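Local coordinates for protein CbbY (PDB 4UAS) that dephosphorylates xylulose-1,5-bisphosphate, a potent inhibitor of Rubisco, as a highly selective magnesium-dependent sugar phosphatase, at residues G144-E149 with Y157-R162. Residues are numbered along the deposited sequence; the frame is centred on the assembly and turned at random.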
loop_
_atom_site.group_PDB
_atom_site.type_symbol
_atom_site.label_atom_id
_atom_site.label_comp_id
_atom_site.label_asym_id
_atom_site.label_seq_id
_atom_site.Cartn_x
_atom_site.Cartn_y
_atom_site.Cartn_z
ATOM N N GLY A 144 -6.663 -5.810 -1.222
ATOM C CA GLY A 144 -7.837 -5.897 -0.357
ATOM C C GLY A 144 -8.063 -7.319 0.159
ATOM O O GLY A 144 -7.192 -7.979 0.638
ATOM N N ASP A 145 -9.309 -7.754 0.014
ATOM C CA ASP A 145 -9.760 -9.023 0.515
ATOM C C ASP A 145 -9.612 -10.134 -0.494
ATOM O O ASP A 145 -10.222 -11.206 -0.375
ATOM C CB ASP A 145 -11.193 -8.911 1.033
ATOM C CG ASP A 145 -11.368 -7.950 2.189
ATOM O OD1 ASP A 145 -10.387 -7.270 2.698
ATOM O OD2 ASP A 145 -12.502 -7.739 2.618
ATOM N N MET A 146 -8.737 -9.983 -1.463
ATOM C CA MET A 146 -8.409 -11.050 -2.406
ATOM C C MET A 146 -7.707 -12.234 -1.759
ATOM O O MET A 146 -7.666 -13.303 -2.344
ATOM C CB MET A 146 -7.654 -10.542 -3.637
ATOM C CG MET A 146 -8.468 -9.629 -4.510
ATOM S SD MET A 146 -7.482 -8.975 -5.878
ATOM C CE MET A 146 -8.503 -7.536 -6.346
ATOM N N VAL A 147 -7.116 -12.004 -0.599
ATOM C CA VAL A 147 -6.602 -13.068 0.215
ATOM C C VAL A 147 -7.204 -12.950 1.609
ATOM O O VAL A 147 -7.598 -11.879 2.042
ATOM C CB VAL A 147 -5.054 -13.084 0.294
ATOM C CG1 VAL A 147 -4.441 -13.316 -1.073
ATOM C CG2 VAL A 147 -4.502 -11.834 0.890
ATOM N N ALA A 148 -7.214 -14.035 2.381
ATOM C CA ALA A 148 -7.758 -14.057 3.737
ATOM C C ALA A 148 -6.840 -13.402 4.776
ATOM O O ALA A 148 -7.321 -12.831 5.749
ATOM C CB ALA A 148 -8.070 -15.464 4.172
ATOM N N GLU A 149 -5.530 -13.536 4.577
ATOM C CA GLU A 149 -4.549 -13.038 5.545
ATOM C C GLU A 149 -3.711 -11.940 4.892
ATOM O O GLU A 149 -3.064 -12.188 3.887
ATOM C CB GLU A 149 -3.662 -14.192 5.984
ATOM C CG GLU A 149 -4.315 -15.385 6.550
ATOM C CD GLU A 149 -4.969 -15.115 7.830
ATOM O OE1 GLU A 149 -4.501 -14.259 8.576
ATOM O OE2 GLU A 149 -5.961 -15.879 8.107
ATOM N N TYR A 157 1.301 -11.361 -2.120
ATOM C CA TYR A 157 2.387 -11.490 -3.064
ATOM C C TYR A 157 2.361 -12.792 -3.812
ATOM O O TYR A 157 2.635 -12.856 -5.010
ATOM C CB TYR A 157 3.747 -11.272 -2.384
ATOM C CG TYR A 157 4.121 -9.817 -2.132
ATOM C CD1 TYR A 157 4.111 -9.243 -0.891
ATOM C CD2 TYR A 157 4.530 -9.036 -3.197
ATOM C CE1 TYR A 157 4.495 -7.910 -0.702
ATOM C CE2 TYR A 157 4.912 -7.732 -3.036
ATOM C CZ TYR A 157 4.877 -7.151 -1.798
ATOM O OH TYR A 157 5.302 -5.867 -1.659
ATOM N N ARG A 158 2.042 -13.887 -3.111
ATOM C CA ARG A 158 1.866 -15.184 -3.788
ATOM C C ARG A 158 0.767 -15.139 -4.823
ATOM O O ARG A 158 0.929 -15.711 -5.917
ATOM C CB ARG A 158 1.609 -16.263 -2.753
ATOM C CG ARG A 158 2.796 -16.506 -1.829
ATOM C CD ARG A 158 2.512 -17.489 -0.719
ATOM N NE ARG A 158 3.697 -17.719 0.083
ATOM C CZ ARG A 158 3.741 -17.861 1.384
ATOM N NH1 ARG A 158 2.647 -17.767 2.157
ATOM N NH2 ARG A 158 4.918 -18.091 1.922
ATOM N N LEU A 159 -0.321 -14.457 -4.521
ATOM C CA LEU A 159 -1.413 -14.285 -5.502
ATOM C C LEU A 159 -0.891 -13.540 -6.716
ATOM O O LEU A 159 -1.074 -13.957 -7.861
ATOM C CB LEU A 159 -2.571 -13.550 -4.825
ATOM C CG LEU A 159 -3.643 -13.015 -5.764
ATOM C CD1 LEU A 159 -4.256 -14.044 -6.633
ATOM C CD2 LEU A 159 -4.637 -12.158 -5.014
ATOM N N ALA A 160 -0.236 -12.382 -6.495
ATOM C CA ALA A 160 0.249 -11.582 -7.582
ATOM C C ALA A 160 1.207 -12.368 -8.455
ATOM O O ALA A 160 1.163 -12.261 -9.699
ATOM C CB ALA A 160 0.920 -10.333 -7.027
ATOM N N LEU A 161 2.120 -13.078 -7.834
ATOM C CA LEU A 161 3.101 -13.875 -8.606
ATOM C C LEU A 161 2.432 -14.979 -9.420
ATOM O O LEU A 161 2.869 -15.268 -10.557
ATOM C CB LEU A 161 4.128 -14.469 -7.701
ATOM C CG LEU A 161 5.162 -13.492 -7.140
ATOM C CD1 LEU A 161 5.909 -14.143 -5.982
ATOM C CD2 LEU A 161 6.107 -13.059 -8.219
ATOM N N ARG A 162 1.412 -15.641 -8.894
ATOM C CA ARG A 162 0.687 -16.646 -9.637
ATOM C C ARG A 162 0.048 -16.018 -10.867
ATOM O O ARG A 162 0.066 -16.573 -11.979
ATOM C CB ARG A 162 -0.315 -17.393 -8.764
ATOM C CG ARG A 162 -0.935 -18.568 -9.569
ATOM C CD ARG A 162 -1.820 -19.478 -8.831
ATOM N NE ARG A 162 -2.719 -18.749 -8.186
ATOM C CZ ARG A 162 -2.778 -18.392 -6.838
ATOM N NH1 ARG A 162 -2.091 -18.820 -5.784
ATOM N NH2 ARG A 162 -3.684 -17.581 -6.602
#
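L159 reaches from helix 155-164 with one branch, CD2, which meets the CB of M146 and a methyl of V147 in the loop ahead of that helix. The contact lies in the Rossmann-like core domain of a HAD phosphatase and shows a strand-to-helix connection lying against the helix it leads into: the chain leaves strand 140-142, an outermost strand of the parallel sheet, passes through residues 144-149 and returns as the helix. The contact is apolar and small, burying 111 Å² over both sides, and it sits at the surface.

L159 points its CB at the loop, and a chi1 of 167°, with CG opposite the backbone N, carries CD2 onto it. M146 takes part through the root of its side chain, its CB lying 3.7 Å from L159 CD2, while the extended remainder leads away, its SD still 4.4 Å from L159 CD2 but its CE beyond it. That side chain comes close to L119, one of the substrate-site residues, so the loop borders the active-site region.

D145 OD1 forms a salt bridge with K150 in the same loop, while OD2 pairs with K52 of the helical cap, a substrate-site residue, so the loop meets the cap where the substrate binds. On the helix, Y157 turns to the other side, packs on L6 and helix 178-186, and hydrogen-bonds E175 through its hydroxyl. L159 also rests on A142 of strand 140-142, spanning strand and loop together. V147 closes the contact obliquely, its CG1 standing 4.1 Å from L159 CD2 and 4.2 Å from L159 CB.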